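Local coordinates for toxin secretion ATP-binding protein (Vibrio parahaemolyticus RIMD 2210633, PDB 3B79) that probably couples ATP hydrolysis to toxin export across the membrane, and is represented here by its N-terminal peptidase C39-like domain, at residues A[85-90]-A[108-113]. Numbering follows the deposited sequence. Where two conformers were deposited one is given.
Sequences NSINME and IPLEDL
Leu110 reaches with its two methyl branches to Ile87 in strand 80-88 and Met89 just beyond it, joining the first turn of helix 110-116 to the antiparallel sheet of this peptidase C39-like domain. Strand 93-97 lies between strands 80-88 and 106-109 in the sheet, so the contact spans a neighbouring strand and is made entirely by apolar side chains, with no hydrogen bond across it. Pro109 is the N-cap residue of the helix. Just after it, Leu110 holds CG anti to its backbone N (chi1 174°), which carries the forked end toward the sheet. One branch, CD1, lies 4.1 Å from CG2 of Ile87, the two side chains crossing at about a right angle. Ile87 also packs on Ala94 of the intervening strand, while Leu110 also touches Leu62 and Glu63, and Glu63 touches Met89 as well. Beyond the strand end, the bond from CA to CB of selenomethionine Met89 points away from 108-113, yet bends at chi2 and chi3 bring its end back to Leu110, which it meets at a slant. Asn88 OD1 forms an Asx turn, accepting a bent bond from Glu90 N at 2.9 Å and a second from Thr91 N. On the second branch of the leucine, CD2 meets Met89 SE at 3.6 Å.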
ATOM      1  N   ASN A  85      -6.306  -5.561   0.430  1.00 10.37           N
ATOM      2  CA  ASN A  85      -6.213  -6.936  -0.065  1.00 11.35           C
ATOM      3  C   ASN A  85      -7.519  -7.410  -0.703  1.00 11.98           C
ATOM      4  O   ASN A  85      -7.491  -8.122  -1.716  1.00 13.40           O
ATOM      5  CB  ASN A  85      -5.868  -7.867   1.107  1.00 11.68           C
ATOM      6  CG  ASN A  85      -4.533  -7.491   1.789  1.00 11.60           C
ATOM      7  OD1 ASN A  85      -3.456  -7.979   1.405  1.00 17.01           O
ATOM      8  ND2 ASN A  85      -4.592  -6.705   2.793  1.00 11.63           N
ATOM      9  N   SER A  86      -8.664  -7.001  -0.145  1.00 12.43           N
ATOM     10  CA  SER A  86      -9.988  -7.361  -0.684  1.00 12.72           C
ATOM     11  C   SER A  86     -11.061  -6.522  -0.015  1.00 11.87           C
ATOM     12  O   SER A  86     -10.819  -5.952   1.045  1.00 11.91           O
ATOM     13  CB  SER A  86     -10.299  -8.855  -0.503  1.00 14.60           C
ATOM     14  OG  SER A  86     -10.458  -9.200   0.856  1.00 18.33           O
ATOM     15  N   ILE A  87     -12.242  -6.457  -0.631  1.00 13.73           N
ATOM     16  CA  ILE A  87     -13.437  -5.849  -0.019  1.00 14.31           C
ATOM     17  C   ILE A  87     -14.622  -6.756  -0.211  1.00 14.89           C
ATOM     18  O   ILE A  87     -14.830  -7.263  -1.322  1.00 17.30           O
ATOM     19  CB  ILE A  87     -13.825  -4.414  -0.527  1.00 15.00           C
ATOM     20  CG1 ILE A  87     -12.758  -3.389  -0.174  1.00 15.22           C
ATOM     21  CG2 ILE A  87     -15.210  -3.968   0.013  1.00 16.81           C
ATOM     22  CD1 ILE A  87     -13.026  -1.972  -0.740  1.00 16.50           C
ATOM     23  N   ASN A  88     -15.362  -6.992   0.862  1.00 16.21           N
ATOM     24  CA  ASN A  88     -16.604  -7.731   0.788  1.00 16.63           C
ATOM     25  C   ASN A  88     -17.787  -6.760   0.986  1.00 17.14           C
ATOM     26  O   ASN A  88     -18.010  -6.273   2.087  1.00 16.25           O
ATOM     27  CB  ASN A  88     -16.571  -8.862   1.833  1.00 17.77           C
ATOM     28  CG  ASN A  88     -17.777  -9.802   1.699  1.00 20.51           C
ATOM     29  OD1 ASN A  88     -18.868  -9.360   1.338  1.00 22.42           O
ATOM     30  ND2 ASN A  88     -17.585 -11.081   1.995  1.00 23.60           N
HETATM   31  N   MSE A  89     -18.538  -6.470  -0.087  1.00 18.14           N
HETATM   32  CA  MSE A  89     -19.649  -5.523  -0.015  1.00 19.04           C
HETATM   33  C   MSE A  89     -20.889  -6.088   0.652  1.00 20.22           C
HETATM   34  O   MSE A  89     -21.772  -5.323   1.033  1.00 21.46           O
HETATM   35  CB  MSE A  89     -19.992  -4.955  -1.408  1.00 19.20           C
HETATM   36  CG  MSE A  89     -18.895  -4.034  -1.988  1.00 19.98           C
HETATM   37 SE   MSE A  89     -18.558  -2.504  -0.880  0.60 21.75          SE
HETATM   38  CE  MSE A  89     -20.409  -1.923  -0.541  1.00 24.30           C
ATOM     39  N   GLU A  90     -20.962  -7.413   0.775  0.50 20.49           N
ATOM     40  CA  GLU A  90     -22.094  -8.050   1.455  0.50 21.26           C
ATOM     41  C   GLU A  90     -21.920  -7.871   2.942  0.50 20.37           C
ATOM     42  O   GLU A  90     -22.837  -7.383   3.624  0.50 20.62           O
ATOM     43  CB  GLU A  90     -22.202  -9.544   1.123  0.50 22.30           C
ATOM     44  CG  GLU A  90     -23.410 -10.249   1.781  0.50 25.01           C
ATOM     45  CD  GLU A  90     -24.769  -9.869   1.191  0.50 30.41           C
ATOM     46  OE1 GLU A  90     -24.815  -9.220   0.117  0.50 30.64           O
ATOM     47  OE2 GLU A  90     -25.801 -10.245   1.804  0.50 32.48           O
ATOM     48  N   ILE A 108     -11.372  -5.343   8.646  1.00 12.62           N
ATOM     49  CA  ILE A 108     -11.898  -4.164   9.312  1.00 13.25           C
ATOM     50  C   ILE A 108     -13.216  -3.734   8.718  1.00 11.91           C
ATOM     51  O   ILE A 108     -13.523  -4.040   7.556  1.00 12.85           O
ATOM     52  CB  ILE A 108     -10.908  -2.986   9.243  1.00 14.56           C
ATOM     53  CG1 ILE A 108     -10.715  -2.532   7.818  1.00 14.19           C
ATOM     54  CG2 ILE A 108      -9.565  -3.358   9.933  1.00 16.07           C
ATOM     55  CD1 ILE A 108      -9.982  -1.192   7.720  1.00 16.28           C
ATOM     56  N   PRO A 109     -14.025  -2.988   9.465  1.00 12.23           N
ATOM     57  CA  PRO A 109     -15.292  -2.513   8.893  1.00 11.75           C
ATOM     58  C   PRO A 109     -15.036  -1.590   7.695  1.00 11.75           C
ATOM     59  O   PRO A 109     -14.174  -0.690   7.743  1.00 12.16           O
ATOM     60  CB  PRO A 109     -15.932  -1.739  10.059  1.00 12.97           C
ATOM     61  CG  PRO A 109     -15.365  -2.434  11.276  1.00 12.68           C
ATOM     62  CD  PRO A 109     -13.907  -2.672  10.905  1.00 12.86           C
ATOM     63  N   LEU A 110     -15.797  -1.771   6.620  1.00 12.52           N
ATOM     64  CA  LEU A 110     -15.662  -0.946   5.449  1.00 12.75           C
ATOM     65  C   LEU A 110     -15.808   0.530   5.762  1.00 12.90           C
ATOM     66  O   LEU A 110     -15.046   1.358   5.197  1.00 13.11           O
ATOM     67  CB  LEU A 110     -16.709  -1.394   4.438  1.00 14.30           C
ATOM     68  CG  LEU A 110     -16.821  -0.550   3.163  1.00 16.85           C
ATOM     69  CD1 LEU A 110     -15.507  -0.636   2.422  1.00 18.14           C
ATOM     70  CD2 LEU A 110     -17.986  -1.121   2.363  1.00 21.12           C
ATOM     71  N   GLU A 111     -16.747   0.861   6.663  0.50 13.34           N
ATOM     72  CA  GLU A 111     -16.995   2.246   7.080  0.50 13.99           C
ATOM     73  C   GLU A 111     -15.703   2.921   7.568  0.50 13.21           C
ATOM     74  O   GLU A 111     -15.406   4.083   7.236  0.50 12.83           O
ATOM     75  CB  GLU A 111     -18.121   2.316   8.178  0.50 13.50           C
ATOM     76  CG  GLU A 111     -17.811   2.007   9.652  0.50 18.69           C
ATOM     77  CD  GLU A 111     -19.040   1.532  10.514  0.40 18.22           C
ATOM     78  OE1 GLU A 111     -19.432   2.208  11.524  0.70 16.77           O
ATOM     79  OE2 GLU A 111     -19.595   0.458  10.164  0.60 20.86           O
ATOM     80  N   ASP A 112     -14.918   2.157   8.312  1.00 12.55           N
ATOM     81  CA  ASP A 112     -13.687   2.679   8.904  1.00 12.68           C
ATOM     82  C   ASP A 112     -12.656   3.026   7.839  1.00 13.41           C
ATOM     83  O   ASP A 112     -11.952   4.045   7.938  1.00 13.94           O
ATOM     84  CB  ASP A 112     -13.100   1.641   9.876  1.00 12.96           C
ATOM     85  CG  ASP A 112     -13.909   1.510  11.138  1.00 14.91           C
ATOM     86  OD1 ASP A 112     -14.707   2.394  11.443  1.00 18.70           O
ATOM     87  OD2 ASP A 112     -13.645   0.542  11.875  1.00 13.85           O
ATOM     88  N   LEU A 113     -12.563   2.171   6.819  1.00 11.99           N
ATOM     89  CA  LEU A 113     -11.634   2.440   5.742  1.00 12.37           C
ATOM     90  C   LEU A 113     -12.117   3.626   4.905  1.00 12.46           C
ATOM     91  O   LEU A 113     -11.317   4.522   4.530  1.00 13.38           O
ATOM     92  CB  LEU A 113     -11.462   1.183   4.872  1.00 12.60           C
ATOM     93  CG  LEU A 113     -10.396   1.301   3.795  1.00 11.48           C
ATOM     94  CD1 LEU A 113      -9.031   1.703   4.347  1.00 13.03           C
ATOM     95  CD2 LEU A 113     -10.310  -0.017   3.036  1.00 11.44           C
TER